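Local coordinates for protein citrate synthase (Sulfolobus solfataricus, PDB 1O7X) that belongs to the citrate synthase family and forms a mostly helical dimer in which an N-terminal strand pairs with a strand of the second subunit, at residues E114-K119 against H345-V350; E71-P76 against M127-A132; I12-N17 against E351-L356; T47-L52 against K59-D64; V134-R137 against P143-P146. All blocks are in the same frame, centred on the assembly; numbering follows the deposited sequence.

Strand 12-16 opens interaction 3, which closes only at 351-356, so the other four contacts nest inside its loop. Interaction 4 comes first, closing a short loop between helices 44-53 and 59-70. The loop at 71-76 then opens interaction 2; before it closes at 127-132, interaction 1 has opened at 114-119, and the two cross. Interaction 5 follows interaction 2 in series and is nested within interaction 1, which closes at 345-350. Helix 116-138 carries one segment each of interactions 1, 2 and 5, and helix 330-352 serves interactions 1 and 3. Interactions 2 and 5 touch at Thr129 and Pro146; interactions 1 and 3 touch through Glu348 and Thr16.

Interaction 1: E114-K119 against H345-V350; sequences ENDKEK and HIIEYV
The carboxylate of Asp116 is the flat group that meets Ile347, and it does so through one oxygen: OD2 comes within 3.8 Å of Ile347 CG2, while nothing from 345-350 stacks on the group. Most of the touching is done one atom nearer the backbone. Asp116 CB sits against both ends of the branched side chain, 3.7 Å from Ile347 CG2 and 3.7 Å from Ile347 CD1, and the two side chains run antiparallel alongside one another. With CG1 set beside its own backbone N (chi1 -55°) and the chain extended beyond it (chi2 -173°), Ile347 carries CD1 on to the backbone of the first helical turn, 3.7 Å from Asp116 O and 4.2 Å from Lys117 N. In the largely helical citrate synthase fold this joins the start of helix 116-138 to the last turns of helix 330-352, Asp116 and Ile347 lying nearest in register with CA atoms 6.8 Å apart. Helix 330-352 turns Ile346 elsewhere, onto helices 187-197 and 202-213, and Val350 packs on Trp112. Asp116 is buried; its OD1 accepts a weak hydrogen bond from Lys113 N. OD2 lies close to Glu351 OE1, a like charge that would probably raise the proton affinity of one of the pair.

Interaction 2: E71-P76 against M127-A132; sequences EEYEVP and MATLVA
Thr129 meets Tyr73 and Val75 with both of its branches, where the loop joining helices 59-70 and 77-85 lies on the long helix 116-138 of the largely helical citrate synthase fold. The hydroxyl OG1 donates to Tyr73 O at 2.7 Å, arriving at a C=O...donor angle of 124° and tilted 28° from the carbonyl plane. The methyl branch goes to Val75: Thr129 CG2 and Val75 CG1 meet tip to tip at 3.6 Å. The rotation about CA-CB serves both at once, setting OG1 beside the backbone N (chi1 -65°) while CG2 stands anti to that N. Beside this pair the Tyr73 ring presents an edge, with Ala128 CB near the ring plane, 4.2 Å from Tyr73 CE2; OG1 of Thr129 lies at the edge as well. One shell further out, Phe152 of helix 152-161 touches both Tyr73 and Ala128, and Pro146 touches both Tyr73 and Thr129. One turn away from the threonine, Lys126 holds the loop by two grips, a salt bridge to Glu72 OE1 and a hydrogen bond from its NZ to Glu74 O. Within the helix, Thr129 O itself accepts a hydrogen bond from Asn133 ND2.

Interaction 3: I12-N17 against E351-L356; sequences IIKVTN and EEQHRL
Gln353 reaches Val15 with CG beside its own backbone N (chi1 -62°) and the chain extended beyond it, which lays the terminal amide along the strand 12-16. There the amide grips the backbone of one residue twice. Val15 N donates to Gln353 OE1 at 2.8 Å with an N-H...O angle of 168°, and Gln353 NE2 donates back to Val15 O, which lies close to the plane of the side-chain amide; seen from the Val15 carbonyl, this donor stands above the C=O plane. The donor and acceptor of one amide thus meet the N-H and C=O of a single strand residue. Two carbons also touch the amide: Val15 CG2 is 3.5 Å from Gln353 CD, and Lys14 CB is 3.5 Å from Gln353 OE1. The polar end of Lys14 goes instead to Glu348, in a salt bridge. Further along, Glu352 OE2 comes only within 4.1 Å of Asn17 ND2. The contact binds the exit of helix 330-352 to a strand that also runs in a parallel ladder with a strand of the second subunit, so it lies at the dimer interface, where Val15 packs on Val4 of the second subunit. The two bonds fix the rotation of the amide, since turning it over would set NE2 against the donor Val15 N and OE1 against the acceptor Val15 O.

Interaction 4: T47-L52 against K59-D64; sequences TIYLML and KKELND
Glu61 lies against the ring end of Tyr49 along its whole length. Its CB begins the contact 4.0 Å from Tyr49 CE1. CG, set beside the backbone N by chi1 -81°, follows at 3.9 Å from Tyr49 OH. From there the chain runs extended, chi2 175°, and brings CD to 3.3 Å from Tyr49 OH. Of the two oxygens, OE1 is 3.9 Å from Tyr49 CZ, with the carboxylate plane turned 34° from that of the ring, and it accepts a hydrogen bond from Thr58 N. OE2 ends 3.2 Å from Tyr49 OH, and Lys55 NZ forms a long, weak ion pair with it. The contact spans a helix-loop-helix pair early in this mainly helical chain: helix 44-53 and helix 59-70 are joined by a few residues, and Tyr49 and Leu62 mark the closest register, their CA atoms 7.0 Å apart. Residues of the connection help to enclose the tyrosine, since Lys55 and Pro57 both touch it, and its ring also stacks with that of Tyr53 within helix 44-53. Other residues of the same helix face the core: Ile48 and Leu52 pack on helix 116-138, while Thr47 and Met51 rest on Leu340 of helix 330-352.

Interaction 5: V134-R137 against P143-P146; sequences VYRR and PRIP
Arg136 packs closely on the backbone N and CB of Arg144, while the two charged ends part. In the tight region Arg136 CD lies 3.4 Å from Arg144 N and 4.0 Å from Pro143 C, and Arg144 CB covers one face of the Arg136 guanidinium, 3.5 Å from NE. A bend at chi3 (116°) turns that guanidinium so its face meets the methylene. The looser side begins beyond CB: Arg144 runs extended and its guanidinium is carried off from helix 116-138, the planes of the two guanidinium groups standing 57° apart. Arg136 NH2 and Arg144 NE remain 5.1 Å from each other, like charges out of contact. Both side chains donate to backbone carbonyls. Arg136, which is buried, donates from NH1 to Lys142 O and from NE to Ala159 O; Arg144, partly exposed, donates from NH1 to Leu158 O. The bond to Leu158 ties the loop segment 143-146, and that to Ala159 ties helix 116-138, to helix 152-161. Thus the last turns of helix 116-138 meet the loop that follows them, which Asn133 also holds by a bond from ND2 to Arg144 O, while helix 77-85 touches Arg136 and Pro143 through Tyr84 and helix 92-106 packs on Val134.

Interaction 1: E114-K119 against H345-V350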
# COMPACT_ATOMS: atom_id res chain seq x y z
N GLU A 114 22.09 3.25 0.94
CA GLU A 114 23.27 2.65 0.37
C GLU A 114 23.37 3.42 -0.97
O GLU A 114 24.13 4.37 -1.10
CB GLU A 114 23.25 1.19 0.07
CG GLU A 114 23.31 0.17 1.18
CD GLU A 114 23.85 -1.17 0.69
OE1 GLU A 114 23.80 -1.43 -0.54
OE2 GLU A 114 24.33 -1.96 1.54
N ASN A 115 22.38 3.15 -1.82
CA ASN A 115 22.34 3.81 -3.12
C ASN A 115 20.94 4.14 -3.61
O ASN A 115 20.55 3.82 -4.74
CB ASN A 115 23.09 2.87 -4.08
CG ASN A 115 24.08 3.61 -4.96
OD1 ASN A 115 24.95 2.97 -5.56
ND2 ASN A 115 23.97 4.93 -5.05
N ASP A 116 20.15 4.86 -2.82
CA ASP A 116 18.79 5.24 -3.13
C ASP A 116 18.60 5.82 -4.51
O ASP A 116 17.79 5.33 -5.30
CB ASP A 116 18.25 6.19 -2.05
CG ASP A 116 18.33 5.59 -0.65
OD1 ASP A 116 18.61 4.37 -0.53
OD2 ASP A 116 18.11 6.31 0.36
N LYS A 117 19.33 6.88 -4.85
CA LYS A 117 19.27 7.56 -6.13
C LYS A 117 19.45 6.64 -7.33
O LYS A 117 18.68 6.68 -8.29
CB LYS A 117 20.36 8.63 -6.19
CG LYS A 117 20.12 9.74 -5.18
CD LYS A 117 21.40 10.47 -4.86
CE LYS A 117 21.35 11.06 -3.46
NZ LYS A 117 22.13 12.34 -3.44
N GLU A 118 20.47 5.78 -7.27
CA GLU A 118 20.72 4.85 -8.36
C GLU A 118 19.58 3.84 -8.47
O GLU A 118 19.10 3.47 -9.53
CB GLU A 118 22.06 4.14 -8.19
CG GLU A 118 22.41 3.27 -9.40
CD GLU A 118 23.73 2.52 -9.29
OE1 GLU A 118 24.39 2.55 -8.24
OE2 GLU A 118 24.10 1.88 -10.31
N LYS A 119 19.10 3.41 -7.30
CA LYS A 119 18.00 2.46 -7.21
C LYS A 119 16.74 3.11 -7.75
O LYS A 119 16.05 2.45 -8.52
CB LYS A 119 17.88 1.95 -5.79
CG LYS A 119 17.29 0.61 -5.48
CD LYS A 119 17.24 -0.38 -6.62
CE LYS A 119 16.28 -1.52 -6.30
NZ LYS A 119 17.01 -2.78 -5.99
N HIS A 345 10.20 11.64 -2.79
CA HIS A 345 9.56 11.91 -1.51
C HIS A 345 9.92 10.90 -0.43
O HIS A 345 10.28 11.31 0.68
CB HIS A 345 8.05 11.98 -1.68
CG HIS A 345 7.57 13.39 -1.88
ND1 HIS A 345 7.68 14.34 -0.87
CD2 HIS A 345 7.00 13.99 -2.94
CE1 HIS A 345 7.16 15.47 -1.32
NE2 HIS A 345 6.74 15.29 -2.56
N ILE A 346 9.90 9.62 -0.79
CA ILE A 346 10.28 8.61 0.21
C ILE A 346 11.78 8.71 0.45
O ILE A 346 12.20 8.62 1.61
CB ILE A 346 9.87 7.17 -0.14
CG1 ILE A 346 10.61 6.67 -1.37
CG2 ILE A 346 8.35 7.12 -0.34
CD1 ILE A 346 10.14 5.35 -1.91
N ILE A 347 12.57 9.00 -0.59
CA ILE A 347 14.00 9.14 -0.37
C ILE A 347 14.27 10.34 0.54
O ILE A 347 15.01 10.24 1.52
CB ILE A 347 14.85 9.20 -1.65
CG1 ILE A 347 14.56 7.99 -2.53
CG2 ILE A 347 16.34 9.24 -1.26
CD1 ILE A 347 15.38 7.75 -3.76
N GLU A 348 13.61 11.47 0.26
CA GLU A 348 13.83 12.65 1.10
C GLU A 348 13.47 12.33 2.55
O GLU A 348 14.14 12.75 3.47
CB GLU A 348 13.01 13.84 0.59
CG GLU A 348 12.98 15.03 1.53
CD GLU A 348 12.38 16.25 0.87
OE1 GLU A 348 11.18 16.19 0.54
OE2 GLU A 348 13.09 17.27 0.68
N TYR A 349 12.36 11.61 2.70
CA TYR A 349 11.86 11.17 4.00
C TYR A 349 12.80 10.24 4.73
O TYR A 349 13.19 10.55 5.85
CB TYR A 349 10.48 10.52 3.80
CG TYR A 349 9.78 10.29 5.12
CD1 TYR A 349 9.16 11.34 5.77
CD2 TYR A 349 9.76 9.03 5.72
CE1 TYR A 349 8.53 11.15 6.98
CE2 TYR A 349 9.12 8.84 6.93
CZ TYR A 349 8.49 9.90 7.55
OH TYR A 349 7.88 9.73 8.76
N VAL A 350 13.25 9.14 4.14
CA VAL A 350 14.16 8.24 4.82
C VAL A 350 15.52 8.88 5.11
O VAL A 350 16.08 8.63 6.18
CB VAL A 350 14.33 6.93 4.03
CG1 VAL A 350 15.28 5.96 4.74
CG2 VAL A 350 13.01 6.22 3.78

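Interaction 2: E71-P76 against M127-A132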
# COMPACT_ATOMS: atom_id res chain seq x y z
N GLU A 71 20.24 0.96 -19.45
CA GLU A 71 20.68 -0.31 -18.96
C GLU A 71 19.64 -1.04 -18.11
O GLU A 71 19.90 -2.15 -17.65
CB GLU A 71 21.89 -0.09 -18.02
CG GLU A 71 23.22 -0.21 -18.73
CD GLU A 71 24.48 -0.21 -17.91
OE1 GLU A 71 24.48 0.11 -16.71
OE2 GLU A 71 25.52 -0.55 -18.54
N GLU A 72 18.52 -0.39 -17.80
CA GLU A 72 17.57 -0.89 -16.83
C GLU A 72 16.13 -1.11 -17.25
O GLU A 72 15.28 -1.21 -16.36
CB GLU A 72 17.58 0.16 -15.70
CG GLU A 72 18.80 0.26 -14.84
CD GLU A 72 19.16 -0.99 -14.07
OE1 GLU A 72 18.40 -1.99 -14.04
OE2 GLU A 72 20.27 -0.99 -13.49
N TYR A 73 15.80 -1.23 -18.53
CA TYR A 73 14.41 -1.44 -18.93
C TYR A 73 13.96 -2.88 -18.78
O TYR A 73 12.79 -3.14 -18.49
CB TYR A 73 14.14 -0.97 -20.35
CG TYR A 73 14.16 0.53 -20.54
CD1 TYR A 73 15.15 1.09 -21.35
CD2 TYR A 73 13.24 1.39 -19.96
CE1 TYR A 73 15.22 2.45 -21.57
CE2 TYR A 73 13.30 2.74 -20.18
CZ TYR A 73 14.28 3.27 -20.98
OH TYR A 73 14.37 4.63 -21.22
N GLU A 74 14.87 -3.81 -19.02
CA GLU A 74 14.54 -5.23 -18.94
C GLU A 74 13.96 -5.55 -17.57
O GLU A 74 14.44 -5.04 -16.56
CB GLU A 74 15.74 -6.13 -19.20
CG GLU A 74 15.45 -7.47 -19.85
CD GLU A 74 16.72 -8.20 -20.29
OE1 GLU A 74 17.84 -7.67 -20.05
OE2 GLU A 74 16.62 -9.30 -20.87
N VAL A 75 12.88 -6.31 -17.57
CA VAL A 75 12.25 -6.83 -16.38
C VAL A 75 12.21 -8.35 -16.50
O VAL A 75 11.94 -8.89 -17.57
CB VAL A 75 10.84 -6.29 -16.09
CG1 VAL A 75 10.82 -4.77 -16.04
CG2 VAL A 75 9.77 -6.78 -17.06
N PRO A 76 12.48 -9.06 -15.41
CA PRO A 76 12.42 -10.51 -15.40
C PRO A 76 11.14 -10.98 -16.08
O PRO A 76 10.10 -10.34 -15.94
CB PRO A 76 12.48 -10.86 -13.93
CG PRO A 76 13.18 -9.72 -13.28
CD PRO A 76 12.78 -8.49 -14.07
N MET A 127 9.40 1.03 -14.46
CA MET A 127 8.02 1.47 -14.51
C MET A 127 7.60 1.73 -15.96
O MET A 127 6.54 1.27 -16.41
CB MET A 127 7.74 2.71 -13.67
CG MET A 127 7.31 2.42 -12.25
SD MET A 127 5.61 1.93 -11.94
CE MET A 127 5.07 1.17 -13.44
N ALA A 128 8.48 2.35 -16.76
CA ALA A 128 8.16 2.50 -18.18
C ALA A 128 7.82 1.16 -18.82
O ALA A 128 6.86 1.07 -19.60
CB ALA A 128 9.29 3.19 -18.93
N THR A 129 8.59 0.12 -18.55
CA THR A 129 8.32 -1.22 -19.08
C THR A 129 6.97 -1.74 -18.58
O THR A 129 6.13 -2.21 -19.36
CB THR A 129 9.46 -2.17 -18.67
OG1 THR A 129 10.65 -1.70 -19.32
CG2 THR A 129 9.23 -3.61 -19.06
N LEU A 130 6.72 -1.59 -17.27
CA LEU A 130 5.46 -2.01 -16.69
C LEU A 130 4.31 -1.36 -17.42
O LEU A 130 3.48 -2.01 -18.08
CB LEU A 130 5.42 -1.79 -15.17
CG LEU A 130 6.16 -2.80 -14.28
CD1 LEU A 130 5.93 -2.56 -12.79
CD2 LEU A 130 5.78 -4.24 -14.61
N VAL A 131 4.28 -0.03 -17.39
CA VAL A 131 3.25 0.75 -18.07
C VAL A 131 3.10 0.38 -19.53
O VAL A 131 1.99 0.15 -20.06
CB VAL A 131 3.59 2.23 -17.89
CG1 VAL A 131 2.50 3.12 -18.46
CG2 VAL A 131 3.77 2.50 -16.41
N ALA A 132 4.22 0.26 -20.24
CA ALA A 132 4.12 -0.11 -21.65
C ALA A 132 3.39 -1.44 -21.77
O ALA A 132 2.44 -1.53 -22.55
CB ALA A 132 5.50 -0.11 -22.27

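Interaction 3: I12-N17 against E351-L356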
# COMPACT_ATOMS: atom_id res chain seq x y z
N ILE A 12 1.00 18.54 9.11
CA ILE A 12 2.24 18.58 8.32
C ILE A 12 2.97 17.26 8.60
O ILE A 12 3.56 17.03 9.65
CB ILE A 12 3.09 19.83 8.53
CG1 ILE A 12 2.24 21.12 8.38
CG2 ILE A 12 4.22 19.93 7.52
CD1 ILE A 12 2.95 22.29 9.07
N ILE A 13 2.90 16.41 7.58
CA ILE A 13 3.51 15.10 7.60
C ILE A 13 5.01 15.18 7.42
O ILE A 13 5.74 14.28 7.85
CB ILE A 13 2.88 14.15 6.58
CG1 ILE A 13 3.10 12.68 6.95
CG2 ILE A 13 3.42 14.37 5.17
CD1 ILE A 13 1.97 11.79 6.48
N LYS A 14 5.49 16.18 6.70
CA LYS A 14 6.91 16.36 6.44
C LYS A 14 7.23 17.75 5.90
O LYS A 14 6.33 18.46 5.44
CB LYS A 14 7.38 15.31 5.43
CG LYS A 14 6.95 15.60 3.99
CD LYS A 14 7.40 14.51 3.03
CE LYS A 14 8.23 15.06 1.89
NZ LYS A 14 9.38 14.21 1.52
N VAL A 15 8.52 18.10 5.95
CA VAL A 15 8.93 19.33 5.26
C VAL A 15 9.52 18.88 3.93
O VAL A 15 9.81 17.68 3.84
CB VAL A 15 9.93 20.19 6.02
CG1 VAL A 15 9.24 20.75 7.25
CG2 VAL A 15 11.18 19.44 6.41
N THR A 16 9.66 19.76 2.94
CA THR A 16 10.22 19.28 1.66
C THR A 16 10.92 20.35 0.85
O THR A 16 10.57 21.54 0.85
CB THR A 16 9.13 18.59 0.81
OG1 THR A 16 9.72 17.95 -0.32
CG2 THR A 16 8.08 19.54 0.28
N ASN A 17 11.92 19.93 0.08
CA ASN A 17 12.60 20.85 -0.82
C ASN A 17 12.17 20.50 -2.25
O ASN A 17 12.67 21.11 -3.20
CB ASN A 17 14.10 20.80 -0.76
CG ASN A 17 14.82 20.80 0.55
OD1 ASN A 17 14.91 21.77 1.31
ND2 ASN A 17 15.40 19.64 0.86
N GLU A 351 16.11 9.67 4.22
CA GLU A 351 17.44 10.20 4.46
C GLU A 351 17.54 11.38 5.42
O GLU A 351 18.59 11.53 6.07
CB GLU A 351 18.13 10.58 3.15
CG GLU A 351 18.60 9.40 2.33
CD GLU A 351 19.21 9.80 1.00
OE1 GLU A 351 19.26 8.95 0.07
OE2 GLU A 351 19.64 10.99 0.95
N GLU A 352 16.50 12.21 5.53
CA GLU A 352 16.56 13.36 6.39
C GLU A 352 15.55 13.44 7.51
O GLU A 352 15.87 14.04 8.56
CB GLU A 352 16.32 14.65 5.59
CG GLU A 352 16.98 14.76 4.23
CD GLU A 352 16.61 16.06 3.55
OE1 GLU A 352 15.86 16.87 4.14
OE2 GLU A 352 17.08 16.25 2.40
N GLN A 353 14.33 13.00 7.30
CA GLN A 353 13.29 13.14 8.32
C GLN A 353 12.75 11.82 8.86
O GLN A 353 11.60 11.76 9.30
CB GLN A 353 12.14 13.87 7.61
CG GLN A 353 12.40 15.25 7.09
CD GLN A 353 11.15 15.91 6.52
OE1 GLN A 353 10.19 16.21 7.25
NE2 GLN A 353 11.25 16.12 5.20
N HIS A 354 13.52 10.74 8.77
CA HIS A 354 13.02 9.43 9.12
C HIS A 354 12.26 9.30 10.44
O HIS A 354 12.86 9.34 11.50
CB HIS A 354 14.09 8.32 9.09
CG HIS A 354 13.42 7.00 9.33
ND1 HIS A 354 12.72 6.36 8.34
CD2 HIS A 354 13.25 6.25 10.44
CE1 HIS A 354 12.16 5.26 8.81
NE2 HIS A 354 12.46 5.18 10.09
N ARG A 355 10.96 9.02 10.38
CA ARG A 355 10.23 8.59 11.55
C ARG A 355 9.18 7.55 11.11
O ARG A 355 8.64 7.60 10.01
CB ARG A 355 9.59 9.66 12.42
CG ARG A 355 10.35 9.89 13.72
CD ARG A 355 9.44 10.31 14.88
NE ARG A 355 10.23 11.06 15.87
CZ ARG A 355 10.84 10.53 16.92
NH1 ARG A 355 10.77 9.24 17.23
NH2 ARG A 355 11.57 11.33 17.71
N LEU A 356 9.01 6.56 11.96
CA LEU A 356 8.01 5.51 11.75
C LEU A 356 6.63 6.12 12.03
O LEU A 356 6.44 6.91 12.96
CB LEU A 356 8.36 4.34 12.63
CG LEU A 356 7.37 3.22 12.89
CD1 LEU A 356 7.11 2.38 11.64
CD2 LEU A 356 7.91 2.40 14.06

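Interaction 4: T47-L52 against K59-D64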
# COMPACT_ATOMS: atom_id res chain seq x y z
N THR A 47 14.73 16.34 -15.34
CA THR A 47 13.86 16.43 -14.18
C THR A 47 14.10 15.25 -13.24
O THR A 47 13.97 15.36 -12.01
CB THR A 47 12.38 16.50 -14.59
OG1 THR A 47 12.20 17.57 -15.53
CG2 THR A 47 11.51 16.77 -13.37
N ILE A 48 14.49 14.10 -13.80
CA ILE A 48 14.81 12.98 -12.92
C ILE A 48 16.03 13.40 -12.11
O ILE A 48 15.91 13.53 -10.89
CB ILE A 48 15.07 11.69 -13.68
CG1 ILE A 48 13.79 11.22 -14.37
CG2 ILE A 48 15.59 10.63 -12.72
CD1 ILE A 48 14.08 10.19 -15.43
N TYR A 49 17.12 13.75 -12.77
CA TYR A 49 18.34 14.22 -12.13
C TYR A 49 18.12 15.28 -11.06
O TYR A 49 18.68 15.15 -9.96
CB TYR A 49 19.36 14.78 -13.17
CG TYR A 49 20.72 14.92 -12.49
CD1 TYR A 49 21.68 13.93 -12.58
CD2 TYR A 49 21.01 16.06 -11.75
CE1 TYR A 49 22.90 14.06 -11.94
CE2 TYR A 49 22.23 16.20 -11.10
CZ TYR A 49 23.16 15.20 -11.21
OH TYR A 49 24.36 15.35 -10.56
N LEU A 50 17.40 16.35 -11.35
CA LEU A 50 17.13 17.44 -10.44
C LEU A 50 16.35 17.02 -9.20
O LEU A 50 16.55 17.41 -8.05
CB LEU A 50 16.34 18.52 -11.22
CG LEU A 50 15.79 19.70 -10.44
CD1 LEU A 50 16.90 20.40 -9.67
CD2 LEU A 50 15.04 20.72 -11.29
N MET A 51 15.31 16.22 -9.45
CA MET A 51 14.46 15.77 -8.34
C MET A 51 15.31 14.92 -7.41
O MET A 51 15.35 15.19 -6.21
CB MET A 51 13.23 15.09 -8.94
CG MET A 51 12.21 16.09 -9.46
SD MET A 51 11.54 17.12 -8.16
CE MET A 51 9.81 17.21 -8.55
N LEU A 52 16.05 13.96 -7.94
CA LEU A 52 16.86 13.08 -7.14
C LEU A 52 18.16 13.63 -6.59
O LEU A 52 18.46 13.39 -5.42
CB LEU A 52 17.11 11.79 -7.93
CG LEU A 52 15.89 10.94 -8.30
CD1 LEU A 52 16.39 9.60 -8.86
CD2 LEU A 52 14.91 10.74 -7.16
N LYS A 59 26.17 18.75 -18.48
CA LYS A 59 26.01 17.91 -19.65
C LYS A 59 26.42 16.46 -19.54
O LYS A 59 25.73 15.65 -20.19
CB LYS A 59 26.76 18.59 -20.82
CG LYS A 59 25.86 18.91 -22.01
CD LYS A 59 26.50 18.43 -23.30
CE LYS A 59 25.93 17.08 -23.70
NZ LYS A 59 25.92 16.94 -25.20
N LYS A 60 27.48 16.05 -18.85
CA LYS A 60 27.84 14.63 -18.82
C LYS A 60 27.14 13.87 -17.70
O LYS A 60 26.95 12.66 -17.75
CB LYS A 60 29.34 14.41 -18.72
CG LYS A 60 29.99 14.33 -17.36
CD LYS A 60 29.73 15.57 -16.53
CE LYS A 60 30.76 15.80 -15.44
NZ LYS A 60 32.11 16.06 -16.05
N GLU A 61 26.74 14.62 -16.66
CA GLU A 61 26.01 14.06 -15.53
C GLU A 61 24.69 13.53 -16.09
O GLU A 61 24.32 12.37 -15.89
CB GLU A 61 25.75 15.10 -14.47
CG GLU A 61 26.91 15.38 -13.53
CD GLU A 61 26.61 16.53 -12.59
OE1 GLU A 61 25.82 17.41 -12.96
OE2 GLU A 61 27.18 16.53 -11.47
N LEU A 62 24.05 14.38 -16.90
CA LEU A 62 22.82 13.97 -17.55
C LEU A 62 23.06 12.79 -18.48
O LEU A 62 22.19 11.92 -18.61
CB LEU A 62 22.20 15.13 -18.31
CG LEU A 62 20.87 14.82 -19.01
CD1 LEU A 62 19.97 16.04 -19.00
CD2 LEU A 62 21.12 14.33 -20.42
N ASN A 63 24.26 12.72 -19.13
CA ASN A 63 24.47 11.61 -20.09
C ASN A 63 24.68 10.31 -19.34
O ASN A 63 24.22 9.30 -19.86
CB ASN A 63 25.60 11.96 -21.04
CG ASN A 63 25.84 11.01 -22.20
OD1 ASN A 63 25.11 10.00 -22.51
ND2 ASN A 63 26.94 11.32 -22.95
N ASP A 64 25.32 10.31 -18.19
CA ASP A 64 25.50 9.07 -17.45
C ASP A 64 24.11 8.60 -16.99
O ASP A 64 23.75 7.47 -17.31
CB ASP A 64 26.40 9.13 -16.23
CG ASP A 64 27.70 9.88 -16.44
OD1 ASP A 64 28.41 9.47 -17.39
OD2 ASP A 64 27.95 10.84 -15.68

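Interaction 5: V134-R137 against P143-P146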
# COMPACT_ATOMS: atom_id res chain seq x y z
N VAL A 134 1.43 -3.12 -19.53
CA VAL A 134 0.06 -3.22 -19.00
C VAL A 134 -0.84 -2.83 -20.18
O VAL A 134 -1.90 -3.43 -20.38
CB VAL A 134 -0.17 -2.30 -17.81
CG1 VAL A 134 -1.65 -2.00 -17.61
CG2 VAL A 134 0.45 -2.89 -16.55
N TYR A 135 -0.41 -1.82 -20.94
CA TYR A 135 -1.11 -1.43 -22.13
C TYR A 135 -1.18 -2.54 -23.17
O TYR A 135 -2.27 -2.85 -23.66
CB TYR A 135 -0.43 -0.22 -22.77
CG TYR A 135 -1.00 0.15 -24.12
CD1 TYR A 135 -2.37 0.32 -24.28
CD2 TYR A 135 -0.20 0.29 -25.25
CE1 TYR A 135 -2.92 0.68 -25.49
CE2 TYR A 135 -0.74 0.62 -26.48
CZ TYR A 135 -2.10 0.84 -26.59
OH TYR A 135 -2.67 1.21 -27.79
N ARG A 136 -0.02 -3.14 -23.51
CA ARG A 136 -0.05 -4.20 -24.51
C ARG A 136 -1.00 -5.33 -24.13
O ARG A 136 -1.74 -5.81 -24.96
CB ARG A 136 1.31 -4.78 -24.83
CG ARG A 136 2.38 -3.73 -25.05
CD ARG A 136 3.56 -4.35 -25.78
NE ARG A 136 3.70 -3.71 -27.07
CZ ARG A 136 3.38 -4.13 -28.28
NH1 ARG A 136 2.84 -5.32 -28.46
NH2 ARG A 136 3.59 -3.30 -29.30
N ARG A 137 -1.01 -5.72 -22.87
CA ARG A 137 -1.82 -6.83 -22.39
C ARG A 137 -3.30 -6.51 -22.40
O ARG A 137 -4.11 -7.43 -22.49
CB ARG A 137 -1.32 -7.21 -21.00
CG ARG A 137 -2.37 -7.42 -19.93
CD ARG A 137 -2.50 -8.87 -19.57
NE ARG A 137 -3.88 -9.34 -19.59
CZ ARG A 137 -4.25 -10.36 -20.36
NH1 ARG A 137 -3.37 -10.96 -21.13
NH2 ARG A 137 -5.47 -10.82 -20.41
N PRO A 143 4.16 -8.90 -25.37
CA PRO A 143 4.92 -7.96 -24.59
C PRO A 143 6.11 -7.38 -25.33
O PRO A 143 6.75 -8.09 -26.10
CB PRO A 143 5.39 -8.74 -23.37
CG PRO A 143 5.27 -10.18 -23.74
CD PRO A 143 4.20 -10.26 -24.78
N ARG A 144 6.40 -6.11 -25.06
CA ARG A 144 7.53 -5.43 -25.66
C ARG A 144 8.26 -4.60 -24.61
O ARG A 144 7.71 -3.84 -23.83
CB ARG A 144 7.05 -4.57 -26.83
CG ARG A 144 8.14 -4.02 -27.74
CD ARG A 144 7.57 -3.65 -29.11
NE ARG A 144 8.59 -3.71 -30.14
CZ ARG A 144 9.16 -2.74 -30.83
NH1 ARG A 144 8.86 -1.46 -30.65
NH2 ARG A 144 10.08 -3.05 -31.74
N ILE A 145 9.58 -4.78 -24.58
CA ILE A 145 10.47 -4.11 -23.65
C ILE A 145 11.16 -2.92 -24.32
O ILE A 145 11.69 -3.04 -25.42
CB ILE A 145 11.57 -5.10 -23.20
CG1 ILE A 145 10.94 -6.42 -22.77
CG2 ILE A 145 12.48 -4.50 -22.14
CD1 ILE A 145 10.58 -6.62 -21.32
N PRO A 146 11.21 -1.78 -23.65
CA PRO A 146 11.86 -0.60 -24.15
C PRO A 146 13.32 -0.86 -24.46
O PRO A 146 14.02 -1.42 -23.61
CB PRO A 146 11.77 0.42 -23.02
CG PRO A 146 10.60 -0.03 -22.24
CD PRO A 146 10.60 -1.54 -22.33